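Local coordinates for pyruvate kinase 1 (Trypanosoma brucei brucei, PDB 4KCT), which catalyses transfer of the phosphoryl group of phosphoenolpyruvate to ADP, giving pyruvate and ATP, and also has an intrinsic oxaloacetate decarboxylase activity, at residues G76-I81 against T424-C429; L187-E192 against R221-A226; S315-A320 against Q345-I350. One frame throughout, in Å; residues are numbered along the deposited sequence.

Contact 1. Residues G76-I81 against T424-C429; sequences GLHIGI and TRLQTC
Cys429 lies over one face of the imidazole of His78, with both CB and SG set over the ring. The methylene CB of Cys429 sits 3.7 Å from the ring centroid, 21° off the normal, and comes within 3.5 Å of CG of His78, making a CH-pi contact over the half of the ring that joins the side chain. The thiol lies farther along the same face: SG of Cys429 is 3.9 Å from the centroid and 12° off the normal, a sulfur-aromatic contact, with NE2 of His78 its nearest ring atom at 3.8 Å. In Cys429 the sulfur is anti to the carbonyl carbon (chi1 -61°), which turns the CB-SG bond along the ring rather than away from it.

This stack is the tight part, and Cys429 is buried. The looser side lies toward the start of the helix, where exposed Leu426 adds a single methyl: its CD2 reaches CE1 of His78 at 3.4 Å, coming in obliquely, and the two side chains cross at about a right angle. His78 itself keeps some exposure, and the 151 Å² buried between the segments rests on these three residues alone.

Gly76 ends helix 58-75 with a Schellman motif, and His78 follows on the way into barrel strand 80-84. On the other segment, Arg425 is the N-cap residue of helix 426-431. Phe442 of strand 438-442 touches both His78 and Leu426, and also Cys429, while the carbonyl of His78 accepts a hydrogen bond from ND2 of Asn433. The contact thus joins the entry to the third strand of the TIM barrel to a helix between strands 419-423 and 438-442 of the effector-binding alpha/beta domain.

Contact 2. Residues L187-E192 against R221-A226; sequences LPAVSE and REVRAA
Ala189 meets Glu222 through its methyl group and, by way of a water, through its backbone. Ahead of it, Leu187 and Pro188 lead the chain in without touching helix 217-227; their carbonyl oxygens instead accept hydrogen bonds from Arg215 NH2 and NH1 respectively. At Ala189, CB points at the helix and lies 3.6 Å from carboxylate oxygen OE1 of Glu222, with CG2 of Val223 farther off at 4.4 Å. The Glu222 chain is extended beyond CG (chi2 158°), which carries OE1 over to the loop. A water links the two segments there: it donates to OE1 of Glu222 at 2.7 Å and accepts a weak bond from N of Ala189 at 3.2 Å.

This loop returns the chain from the strands of the B domain to the TIM barrel, and helix 217-227 is the one that follows barrel strand 208-211. Next in sequence, Val190 also directs its CB toward the helix, and it packs on Arg195 of helix 192-204, which Ala226 touches as well. Ser191 then takes the N-cap position of helix 192-204, where its OG accepts a hydrogen bond from N of Asp194.

Contact 3. Residues S315-A320 against Q345-I350; sequences SDVANA and QYMARI
Val317 and Ile350 make the centre of this contact, CG1 of Val317 meeting CG2 of Ile350 at 3.6 Å with the two side chains crossing at about a right angle. The same Ile350 methyl also rests on Ala318, next after Val317, 3.6 Å from its backbone N and 3.9 Å from its CB. Thus one methyl lies against the Val317 side chain and against both the backbone and the CB of Ala318. On the other branch, CG2 of Val317 touches the terminal CE of Met347 at 3.8 Å.

The torsions divide these roles. Chi1 of 175° in Val317 sets CG1 opposite the backbone N, facing Ile350, and leaves CG2 for the methionine. Met347 has an extended start and then a bend at chi3 (-108°), which brings CE round to the valine. All four residues are buried, and the side-chain contacts are all apolar.

Farther out, Met347 packs on Ile24, Val328 and Leu330 of barrel strands, so its side chain lies between the helices and the sheet. Asp316, next to Val317, forms a salt bridge with Arg263, a residue of the pyruvate pocket, and its OD1 is hydrogen-bonded to Ser315 OG of the second subunit. Ala318 also packs on Cys276 of that subunit.

The two segment axes approach to 9.5 Å and cross at -48°. Helix 311-323 precedes and helix 340-356 follows strand 327-330, the last of the barrel, and both reach the second subunit, where Ile350 packs on its Glu273; this is the alternating beta-alpha order of a TIM barrel.

How the contacts relate
Contacts 2 and 3 lie in series along the chain, both within the span between the two segments of contact 1. Their centres are about 34 Å apart on opposite sides of the chain's centre, while the centre of contact 1 is about 26 Å from that of contact 2 and about 25 Å from that of contact 3; none touches another. All three draw on the eight-stranded barrel: contact 1 at the entry to strand 80-84, contact 2 at helix 217-227 after strand 208-211, contact 3 at helices around strand 327-330. The three thus sample different borders of the barrel: with the fructose bisphosphate-binding alpha/beta domain, with the return from the B domain, and, beside contact 3, with the second subunit.

Contact 1. Residues G76-I81 against T424-C429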
ATOM      1  N   GLY A  76       2.864 -37.519  29.069  1.00 25.35           N
ATOM      2  CA  GLY A  76       2.880 -37.816  27.628  1.00 27.35           C
ATOM      3  C   GLY A  76       3.250 -36.590  26.794  1.00 28.90           C
ATOM      4  O   GLY A  76       2.778 -36.427  25.660  1.00 27.75           O
ATOM      5  N   LEU A  77       4.097 -35.726  27.349  1.00 26.01           N
ATOM      6  CA  LEU A  77       4.500 -34.498  26.653  1.00 26.44           C
ATOM      7  C   LEU A  77       5.935 -34.583  26.145  1.00 25.83           C
ATOM      8  O   LEU A  77       6.770 -35.257  26.733  1.00 24.29           O
ATOM      9  CB  LEU A  77       4.368 -33.309  27.587  1.00 27.02           C
ATOM     10  CG  LEU A  77       2.964 -33.073  28.144  1.00 27.00           C
ATOM     11  CD1 LEU A  77       2.973 -31.894  29.119  1.00 28.03           C
ATOM     12  CD2 LEU A  77       1.985 -32.822  27.007  1.00 28.74           C
ATOM     13  N   HIS A  78       6.240 -33.767  25.144  1.00 23.90           N
ATOM     14  CA  HIS A  78       7.599 -33.584  24.672  1.00 24.09           C
ATOM     15  C   HIS A  78       8.043 -32.234  25.135  1.00 25.21           C
ATOM     16  O   HIS A  78       7.471 -31.222  24.711  1.00 24.14           O
ATOM     17  CB  HIS A  78       7.599 -33.592  23.147  1.00 25.89           C
ATOM     18  CG  HIS A  78       7.128 -34.888  22.555  1.00 28.74           C
ATOM     19  ND1 HIS A  78       7.807 -36.043  22.709  1.00 29.23           N
ATOM     20  CD2 HIS A  78       5.998 -35.194  21.799  1.00 29.94           C
ATOM     21  CE1 HIS A  78       7.132 -37.043  22.113  1.00 30.80           C
ATOM     22  NE2 HIS A  78       6.054 -36.515  21.511  1.00 34.36           N
ATOM     23  N   ILE A  79       8.982 -32.194  26.078  1.00 21.42           N
ATOM     24  CA  ILE A  79       9.430 -30.916  26.652  1.00 20.36           C
ATOM     25  C   ILE A  79      10.911 -30.688  26.319  1.00 20.88           C
ATOM     26  O   ILE A  79      11.727 -31.577  26.522  1.00 18.93           O
ATOM     27  CB  ILE A  79       9.228 -30.908  28.180  1.00 19.53           C
ATOM     28  CG1 ILE A  79       7.734 -31.103  28.516  1.00 20.20           C
ATOM     29  CG2 ILE A  79       9.859 -29.668  28.828  1.00 19.22           C
ATOM     30  CD1 ILE A  79       6.823 -29.988  28.027  1.00 19.37           C
ATOM     31  N   GLY A  80      11.228 -29.523  25.743  1.00 17.74           N
ATOM     32  CA  GLY A  80      12.602 -29.190  25.408  1.00 17.92           C
ATOM     33  C   GLY A  80      13.412 -28.977  26.681  1.00 17.82           C
ATOM     34  O   GLY A  80      12.903 -28.434  27.665  1.00 17.03           O
ATOM     35  N   ILE A  81      14.692 -29.331  26.640  1.00 16.93           N
ATOM     36  CA  ILE A  81      15.600 -29.019  27.734  1.00 16.70           C
ATOM     37  C   ILE A  81      16.760 -28.145  27.218  1.00 18.06           C
ATOM     38  O   ILE A  81      17.421 -28.489  26.226  1.00 16.88           O
ATOM     39  CB  ILE A  81      16.156 -30.306  28.400  1.00 17.08           C
ATOM     40  CG1 ILE A  81      15.034 -31.074  29.106  1.00 18.66           C
ATOM     41  CG2 ILE A  81      17.252 -29.948  29.413  1.00 18.84           C
ATOM     42  CD1 ILE A  81      15.446 -32.473  29.607  1.00 20.07           C
ATOM     43  N   THR A 424       9.597 -38.005  12.804  1.00 21.32           N
ATOM     44  CA  THR A 424      10.140 -39.329  13.121  1.00 21.17           C
ATOM     45  C   THR A 424      11.245 -39.263  14.184  1.00 22.20           C
ATOM     46  O   THR A 424      11.886 -40.278  14.476  1.00 22.16           O
ATOM     47  CB  THR A 424      10.736 -39.969  11.858  1.00 21.59           C
ATOM     48  OG1 THR A 424      11.640 -39.037  11.259  1.00 22.55           O
ATOM     49  CG2 THR A 424       9.629 -40.284  10.854  1.00 23.96           C
ATOM     50  N   ARG A 425      11.485 -38.079  14.747  1.00 21.31           N
ATOM     51  CA  ARG A 425      12.506 -37.916  15.781  1.00 23.21           C
ATOM     52  C   ARG A 425      11.966 -37.262  17.042  1.00 22.58           C
ATOM     53  O   ARG A 425      11.446 -36.149  17.002  1.00 20.88           O
ATOM     54  CB  ARG A 425      13.681 -37.098  15.261  1.00 24.15           C
ATOM     55  CG  ARG A 425      14.453 -37.768  14.148  1.00 27.53           C
ATOM     56  CD  ARG A 425      15.602 -36.892  13.680  1.00 30.11           C
ATOM     57  NE  ARG A 425      15.839 -37.105  12.260  1.00 46.76           N
ATOM     58  CZ  ARG A 425      16.572 -36.310  11.486  1.00 49.79           C
ATOM     59  NH1 ARG A 425      17.238 -35.277  12.006  1.00 45.11           N
ATOM     60  NH2 ARG A 425      16.659 -36.566  10.193  1.00 50.20           N
ATOM     61  N   LEU A 426      12.149 -37.928  18.181  1.00 21.10           N
ATOM     62  CA  LEU A 426      11.747 -37.341  19.457  1.00 22.52           C
ATOM     63  C   LEU A 426      12.469 -36.030  19.749  1.00 20.84           C
ATOM     64  O   LEU A 426      11.889 -35.101  20.303  1.00 19.07           O
ATOM     65  CB  LEU A 426      11.974 -38.331  20.603  1.00 23.24           C
ATOM     66  CG  LEU A 426      11.015 -39.537  20.593  1.00 24.57           C
ATOM     67  CD1 LEU A 426      11.540 -40.650  21.509  1.00 28.38           C
ATOM     68  CD2 LEU A 426       9.626 -39.086  21.031  1.00 24.52           C
ATOM     69  N   GLN A 427      13.737 -35.937  19.374  1.00 18.90           N
ATOM     70  CA  GLN A 427      14.431 -34.691  19.618  1.00 20.19           C
ATOM     71  C   GLN A 427      13.822 -33.549  18.795  1.00 20.05           C
ATOM     72  O   GLN A 427      13.840 -32.394  19.224  1.00 18.65           O
ATOM     73  CB  GLN A 427      15.907 -34.803  19.318  1.00 20.85           C
ATOM     74  CG  GLN A 427      16.636 -33.493  19.588  1.00 23.75           C
ATOM     75  CD  GLN A 427      18.095 -33.696  19.947  1.00 28.75           C
ATOM     76  OE1 GLN A 427      18.910 -33.958  19.087  1.00 32.59           O
ATOM     77  NE2 GLN A 427      18.431 -33.520  21.224  1.00 34.51           N
ATOM     78  N   THR A 428      13.295 -33.865  17.606  1.00 18.85           N
ATOM     79  CA  THR A 428      12.618 -32.836  16.827  1.00 18.23           C
ATOM     80  C   THR A 428      11.350 -32.323  17.493  1.00 19.51           C
ATOM     81  O   THR A 428      11.127 -31.105  17.541  1.00 18.59           O
ATOM     82  CB  THR A 428      12.372 -33.275  15.376  1.00 19.70           C
ATOM     83  OG1 THR A 428      13.646 -33.400  14.720  1.00 19.93           O
ATOM     84  CG2 THR A 428      11.522 -32.222  14.621  1.00 18.09           C
ATOM     85  N   CYS A 429      10.574 -33.227  18.110  1.00 18.83           N
ATOM     86  CA  CYS A 429       9.427 -32.813  18.946  1.00 19.80           C
ATOM     87  C   CYS A 429       9.860 -31.828  20.012  1.00 20.51           C
ATOM     88  O   CYS A 429       9.198 -30.815  20.239  1.00 19.42           O
ATOM     89  CB  CYS A 429       8.772 -34.030  19.630  1.00 22.26           C
ATOM     90  SG  CYS A 429       8.098 -35.254  18.503  1.00 28.03           S
TER

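Contact 2. Residues L187-E192 against R221-A226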
ATOM      1  N   LEU A 187      37.000 -11.853  24.515  1.00 28.52           N
ATOM      2  CA  LEU A 187      37.076 -12.988  25.437  1.00 31.29           C
ATOM      3  C   LEU A 187      36.606 -14.209  24.664  1.00 31.93           C
ATOM      4  O   LEU A 187      35.820 -14.073  23.720  1.00 27.97           O
ATOM      5  CB  LEU A 187      36.150 -12.765  26.654  1.00 25.67           C
ATOM      6  CG  LEU A 187      36.648 -11.735  27.683  1.00 30.11           C
ATOM      7  CD1 LEU A 187      35.551 -11.404  28.692  1.00 27.08           C
ATOM      8  CD2 LEU A 187      37.912 -12.248  28.388  1.00 27.73           C
ATOM      9  N   PRO A 188      37.138 -15.399  25.013  1.00 32.33           N
ATOM     10  CA  PRO A 188      36.756 -16.636  24.306  1.00 32.01           C
ATOM     11  C   PRO A 188      35.241 -16.844  24.377  1.00 31.49           C
ATOM     12  O   PRO A 188      34.628 -16.462  25.356  1.00 24.27           O
ATOM     13  CB  PRO A 188      37.466 -17.740  25.110  1.00 32.05           C
ATOM     14  CG  PRO A 188      38.535 -17.038  25.892  1.00 36.41           C
ATOM     15  CD  PRO A 188      37.974 -15.674  26.197  1.00 31.09           C
ATOM     16  N   ALA A 189      34.667 -17.498  23.369  1.00 30.43           N
ATOM     17  CA  ALA A 189      33.241 -17.818  23.381  1.00 32.50           C
ATOM     18  C   ALA A 189      32.971 -18.897  24.410  1.00 32.24           C
ATOM     19  O   ALA A 189      31.930 -18.908  25.059  1.00 32.83           O
ATOM     20  CB  ALA A 189      32.796 -18.288  22.006  1.00 34.75           C
ATOM     21  N   VAL A 190      33.917 -19.813  24.558  1.00 27.95           N
ATOM     22  CA  VAL A 190      33.723 -20.935  25.464  1.00 32.06           C
ATOM     23  C   VAL A 190      34.848 -20.952  26.520  1.00 31.57           C
ATOM     24  O   VAL A 190      36.003 -21.177  26.197  1.00 30.36           O
ATOM     25  CB  VAL A 190      33.648 -22.282  24.670  1.00 37.65           C
ATOM     26  CG1 VAL A 190      34.848 -22.435  23.767  1.00 39.67           C
ATOM     27  CG2 VAL A 190      33.529 -23.477  25.596  1.00 35.02           C
ATOM     28  N   SER A 191      34.489 -20.719  27.779  1.00 29.10           N
ATOM     29  CA  SER A 191      35.443 -20.876  28.869  1.00 31.44           C
ATOM     30  C   SER A 191      35.734 -22.361  29.133  1.00 31.23           C
ATOM     31  O   SER A 191      35.013 -23.248  28.638  1.00 26.98           O
ATOM     32  CB  SER A 191      34.928 -20.192  30.128  1.00 27.87           C
ATOM     33  OG  SER A 191      33.859 -20.934  30.705  1.00 29.91           O
ATOM     34  N   GLU A 192      36.743 -22.645  29.961  1.00 30.16           N
ATOM     35  CA  GLU A 192      36.992 -24.040  30.370  1.00 30.25           C
ATOM     36  C   GLU A 192      35.823 -24.596  31.171  1.00 27.59           C
ATOM     37  O   GLU A 192      35.384 -25.718  30.933  1.00 24.26           O
ATOM     38  CB  GLU A 192      38.305 -24.190  31.163  1.00 33.32           C
ATOM     39  CG  GLU A 192      38.807 -25.633  31.205  1.00 44.35           C
ATOM     40  CD  GLU A 192      39.346 -26.105  29.853  1.00 47.49           C
ATOM     41  OE1 GLU A 192      39.105 -27.277  29.468  1.00 45.27           O
ATOM     42  OE2 GLU A 192      39.983 -25.289  29.163  1.00 47.75           O
ATOM     43  N   ARG A 221      30.284 -20.295  15.826  1.00 20.27           N
ATOM     44  CA  ARG A 221      31.052 -21.404  15.259  1.00 24.74           C
ATOM     45  C   ARG A 221      31.962 -22.111  16.258  1.00 23.15           C
ATOM     46  O   ARG A 221      32.042 -23.344  16.259  1.00 22.23           O
ATOM     47  CB  ARG A 221      31.852 -20.948  14.015  1.00 25.51           C
ATOM     48  CG  ARG A 221      30.954 -20.674  12.803  1.00 30.74           C
ATOM     49  CD  ARG A 221      31.752 -20.473  11.520  1.00 32.89           C
ATOM     50  NE  ARG A 221      32.413 -19.167  11.486  1.00 39.12           N
ATOM     51  CZ  ARG A 221      31.820 -18.033  11.099  1.00 40.22           C
ATOM     52  NH1 ARG A 221      32.508 -16.904  11.091  1.00 38.32           N
ATOM     53  NH2 ARG A 221      30.542 -18.034  10.699  1.00 36.57           N
ATOM     54  N   GLU A 222      32.526 -21.347  17.196  1.00 22.62           N
ATOM     55  CA  GLU A 222      33.315 -21.939  18.274  1.00 23.69           C
ATOM     56  C   GLU A 222      32.489 -22.739  19.249  1.00 24.48           C
ATOM     57  O   GLU A 222      32.917 -23.812  19.680  1.00 20.59           O
ATOM     58  CB  GLU A 222      34.149 -20.884  19.006  1.00 25.95           C
ATOM     59  CG  GLU A 222      35.358 -20.458  18.188  1.00 38.43           C
ATOM     60  CD  GLU A 222      35.904 -19.093  18.576  1.00 51.63           C
ATOM     61  OE1 GLU A 222      35.469 -18.529  19.609  1.00 53.75           O
ATOM     62  OE2 GLU A 222      36.786 -18.588  17.846  1.00 60.27           O
ATOM     63  N   VAL A 223      31.283 -22.255  19.574  1.00 18.85           N
ATOM     64  CA  VAL A 223      30.359 -23.068  20.360  1.00 19.94           C
ATOM     65  C   VAL A 223      29.985 -24.351  19.618  1.00 20.61           C
ATOM     66  O   VAL A 223      29.954 -25.450  20.210  1.00 21.93           O
ATOM     67  CB  VAL A 223      29.079 -22.283  20.748  1.00 19.96           C
ATOM     68  CG1 VAL A 223      28.050 -23.223  21.412  1.00 18.61           C
ATOM     69  CG2 VAL A 223      29.458 -21.143  21.695  1.00 18.08           C
ATOM     70  N   ARG A 224      29.684 -24.208  18.333  1.00 20.89           N
ATOM     71  CA  ARG A 224      29.284 -25.332  17.497  1.00 22.70           C
ATOM     72  C   ARG A 224      30.425 -26.364  17.470  1.00 22.45           C
ATOM     73  O   ARG A 224      30.183 -27.553  17.651  1.00 23.37           O
ATOM     74  CB  ARG A 224      28.954 -24.840  16.072  1.00 24.56           C
ATOM     75  CG  ARG A 224      28.440 -25.901  15.109  1.00 29.87           C
ATOM     76  CD  ARG A 224      26.924 -26.051  15.148  1.00 30.57           C
ATOM     77  NE  ARG A 224      26.191 -24.824  14.750  1.00 31.54           N
ATOM     78  CZ  ARG A 224      24.894 -24.638  15.015  1.00 36.06           C
ATOM     79  NH1 ARG A 224      24.209 -25.626  15.627  1.00 30.86           N
ATOM     80  NH2 ARG A 224      24.280 -23.471  14.704  1.00 27.03           N
ATOM     81  N   ALA A 225      31.664 -25.886  17.413  1.00 23.79           N
ATOM     82  CA  ALA A 225      32.823 -26.796  17.354  1.00 24.81           C
ATOM     83  C   ALA A 225      33.068 -27.514  18.683  1.00 25.14           C
ATOM     84  O   ALA A 225      33.339 -28.704  18.699  1.00 23.51           O
ATOM     85  CB  ALA A 225      34.079 -26.059  16.884  1.00 23.62           C
ATOM     86  N   ALA A 226      32.853 -26.814  19.797  1.00 24.02           N
ATOM     87  CA  ALA A 226      32.905 -27.425  21.118  1.00 25.92           C
ATOM     88  C   ALA A 226      31.845 -28.527  21.328  1.00 29.55           C
ATOM     89  O   ALA A 226      32.080 -29.478  22.077  1.00 25.18           O
ATOM     90  CB  ALA A 226      32.781 -26.355  22.206  1.00 27.09           C
TER
HETATM   91  O   HOH W   1      35.828 -16.062  20.728  1.00 47.58           O

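Contact 3. Residues S315-A320 against Q345-I350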
ATOM      1  N   SER A 315       1.885  -5.637  29.950  1.00 17.37           N
ATOM      2  CA  SER A 315       2.085  -5.044  28.648  1.00 17.54           C
ATOM      3  C   SER A 315       3.412  -5.496  27.983  1.00 16.65           C
ATOM      4  O   SER A 315       3.464  -5.716  26.777  1.00 14.36           O
ATOM      5  CB  SER A 315       1.954  -3.536  28.721  1.00 19.80           C
ATOM      6  OG  SER A 315       3.156  -2.894  28.446  1.00 27.50           O
ATOM      7  N   ASP A 316       4.441  -5.705  28.791  1.00 14.47           N
ATOM      8  CA  ASP A 316       5.716  -6.229  28.290  1.00 14.61           C
ATOM      9  C   ASP A 316       5.516  -7.590  27.600  1.00 14.52           C
ATOM     10  O   ASP A 316       6.052  -7.835  26.497  1.00 16.47           O
ATOM     11  CB  ASP A 316       6.689  -6.384  29.473  1.00 14.60           C
ATOM     12  CG  ASP A 316       8.119  -6.721  29.030  1.00 16.82           C
ATOM     13  OD1 ASP A 316       8.621  -6.147  28.034  1.00 18.48           O
ATOM     14  OD2 ASP A 316       8.733  -7.591  29.667  1.00 17.03           O
ATOM     15  N   VAL A 317       4.834  -8.507  28.269  1.00 13.76           N
ATOM     16  CA  VAL A 317       4.574  -9.814  27.642  1.00 14.94           C
ATOM     17  C   VAL A 317       3.760  -9.666  26.339  1.00 14.73           C
ATOM     18  O   VAL A 317       4.124 -10.239  25.288  1.00 14.66           O
ATOM     19  CB  VAL A 317       3.904 -10.801  28.626  1.00 15.99           C
ATOM     20  CG1 VAL A 317       3.540 -12.107  27.928  1.00 14.91           C
ATOM     21  CG2 VAL A 317       4.840 -11.076  29.823  1.00 15.15           C
ATOM     22  N   ALA A 318       2.685  -8.886  26.387  1.00 13.30           N
ATOM     23  CA  ALA A 318       1.807  -8.741  25.216  1.00 14.24           C
ATOM     24  C   ALA A 318       2.608  -8.123  24.077  1.00 13.78           C
ATOM     25  O   ALA A 318       2.517  -8.548  22.937  1.00 13.42           O
ATOM     26  CB  ALA A 318       0.590  -7.861  25.554  1.00 13.09           C
ATOM     27  N   ASN A 319       3.417  -7.128  24.391  1.00 14.38           N
ATOM     28  CA  ASN A 319       4.197  -6.470  23.340  1.00 14.27           C
ATOM     29  C   ASN A 319       5.325  -7.290  22.738  1.00 13.64           C
ATOM     30  O   ASN A 319       5.609  -7.167  21.533  1.00 13.73           O
ATOM     31  CB  ASN A 319       4.689  -5.090  23.806  1.00 15.86           C
ATOM     32  CG  ASN A 319       3.599  -4.042  23.708  1.00 20.46           C
ATOM     33  OD1 ASN A 319       2.980  -3.896  22.648  1.00 22.90           O
ATOM     34  ND2 ASN A 319       3.214  -3.466  24.848  1.00 16.25           N
ATOM     35  N   ALA A 320       5.927  -8.178  23.538  1.00 12.39           N
ATOM     36  CA  ALA A 320       6.908  -9.142  22.997  1.00 13.33           C
ATOM     37  C   ALA A 320       6.230 -10.069  21.977  1.00 14.03           C
ATOM     38  O   ALA A 320       6.756 -10.297  20.880  1.00 14.91           O
ATOM     39  CB  ALA A 320       7.573  -9.968  24.128  1.00 12.50           C
ATOM     40  N   GLN A 345       0.719 -19.440  34.206  1.00 16.40           N
ATOM     41  CA  GLN A 345      -0.669 -19.304  33.775  1.00 18.89           C
ATOM     42  C   GLN A 345      -1.013 -17.884  33.302  1.00 17.60           C
ATOM     43  O   GLN A 345      -1.665 -17.723  32.276  1.00 17.94           O
ATOM     44  CB  GLN A 345      -1.633 -19.765  34.891  1.00 19.74           C
ATOM     45  CG  GLN A 345      -1.593 -21.286  35.124  1.00 22.38           C
ATOM     46  CD  GLN A 345      -2.172 -21.681  36.484  1.00 28.78           C
ATOM     47  OE1 GLN A 345      -2.869 -20.901  37.105  1.00 29.21           O
ATOM     48  NE2 GLN A 345      -1.797 -22.858  36.980  1.00 25.27           N
ATOM     49  N   TYR A 346      -0.553 -16.856  34.032  1.00 16.97           N
ATOM     50  CA  TYR A 346      -0.728 -15.462  33.563  1.00 16.93           C
ATOM     51  C   TYR A 346      -0.034 -15.265  32.234  1.00 15.09           C
ATOM     52  O   TYR A 346      -0.584 -14.631  31.331  1.00 14.01           O
ATOM     53  CB  TYR A 346      -0.172 -14.446  34.563  1.00 20.02           C
ATOM     54  CG  TYR A 346      -1.202 -13.827  35.450  1.00 26.70           C
ATOM     55  CD1 TYR A 346      -2.096 -12.892  34.956  1.00 29.66           C
ATOM     56  CD2 TYR A 346      -1.315 -14.209  36.790  1.00 31.20           C
ATOM     57  CE1 TYR A 346      -3.064 -12.335  35.772  1.00 33.96           C
ATOM     58  CE2 TYR A 346      -2.292 -13.676  37.602  1.00 34.15           C
ATOM     59  CZ  TYR A 346      -3.131 -12.703  37.103  1.00 33.69           C
ATOM     60  OH  TYR A 346      -4.106 -12.177  37.907  1.00 41.13           O
ATOM     61  N   MET A 347       1.215 -15.728  32.147  1.00 14.80           N
ATOM     62  CA  MET A 347       2.000 -15.531  30.924  1.00 15.82           C
ATOM     63  C   MET A 347       1.280 -16.141  29.713  1.00 15.03           C
ATOM     64  O   MET A 347       1.136 -15.496  28.678  1.00 16.34           O
ATOM     65  CB  MET A 347       3.388 -16.167  31.048  1.00 16.25           C
ATOM     66  CG  MET A 347       4.273 -15.783  29.861  1.00 18.85           C
ATOM     67  SD  MET A 347       6.037 -16.102  30.195  1.00 21.64           S
ATOM     68  CE  MET A 347       6.656 -14.413  30.383  1.00 18.25           C
ATOM     69  N   ALA A 348       0.740 -17.342  29.891  1.00 14.80           N
ATOM     70  CA  ALA A 348      -0.095 -17.983  28.853  1.00 14.77           C
ATOM     71  C   ALA A 348      -1.347 -17.176  28.472  1.00 15.43           C
ATOM     72  O   ALA A 348      -1.653 -17.041  27.289  1.00 14.66           O
ATOM     73  CB  ALA A 348      -0.477 -19.406  29.272  1.00 15.37           C
ATOM     74  N   ARG A 349      -2.067 -16.641  29.459  1.00 15.03           N
ATOM     75  CA  ARG A 349      -3.293 -15.882  29.172  1.00 15.72           C
ATOM     76  C   ARG A 349      -2.969 -14.572  28.451  1.00 15.92           C
ATOM     77  O   ARG A 349      -3.703 -14.148  27.544  1.00 15.35           O
ATOM     78  CB  ARG A 349      -4.081 -15.571  30.479  1.00 17.64           C
ATOM     79  CG  ARG A 349      -4.770 -16.794  31.063  1.00 20.99           C
ATOM     80  CD  ARG A 349      -5.865 -16.437  32.085  1.00 24.88           C
ATOM     81  NE  ARG A 349      -5.361 -15.653  33.206  1.00 24.84           N
ATOM     82  CZ  ARG A 349      -4.812 -16.156  34.320  1.00 31.08           C
ATOM     83  NH1 ARG A 349      -4.434 -15.342  35.296  1.00 27.61           N
ATOM     84  NH2 ARG A 349      -4.607 -17.457  34.455  1.00 30.97           N
ATOM     85  N   ILE A 350      -1.862 -13.938  28.839  1.00 15.70           N
ATOM     86  CA  ILE A 350      -1.428 -12.714  28.152  1.00 15.57           C
ATOM     87  C   ILE A 350      -1.027 -13.022  26.693  1.00 15.42           C
ATOM     88  O   ILE A 350      -1.383 -12.258  25.772  1.00 15.13           O
ATOM     89  CB  ILE A 350      -0.256 -12.005  28.891  1.00 14.47           C
ATOM     90  CG1 ILE A 350      -0.644 -11.599  30.328  1.00 15.48           C
ATOM     91  CG2 ILE A 350       0.233 -10.778  28.123  1.00 14.47           C
ATOM     92  CD1 ILE A 350       0.612 -11.413  31.214  1.00 15.06           C
TER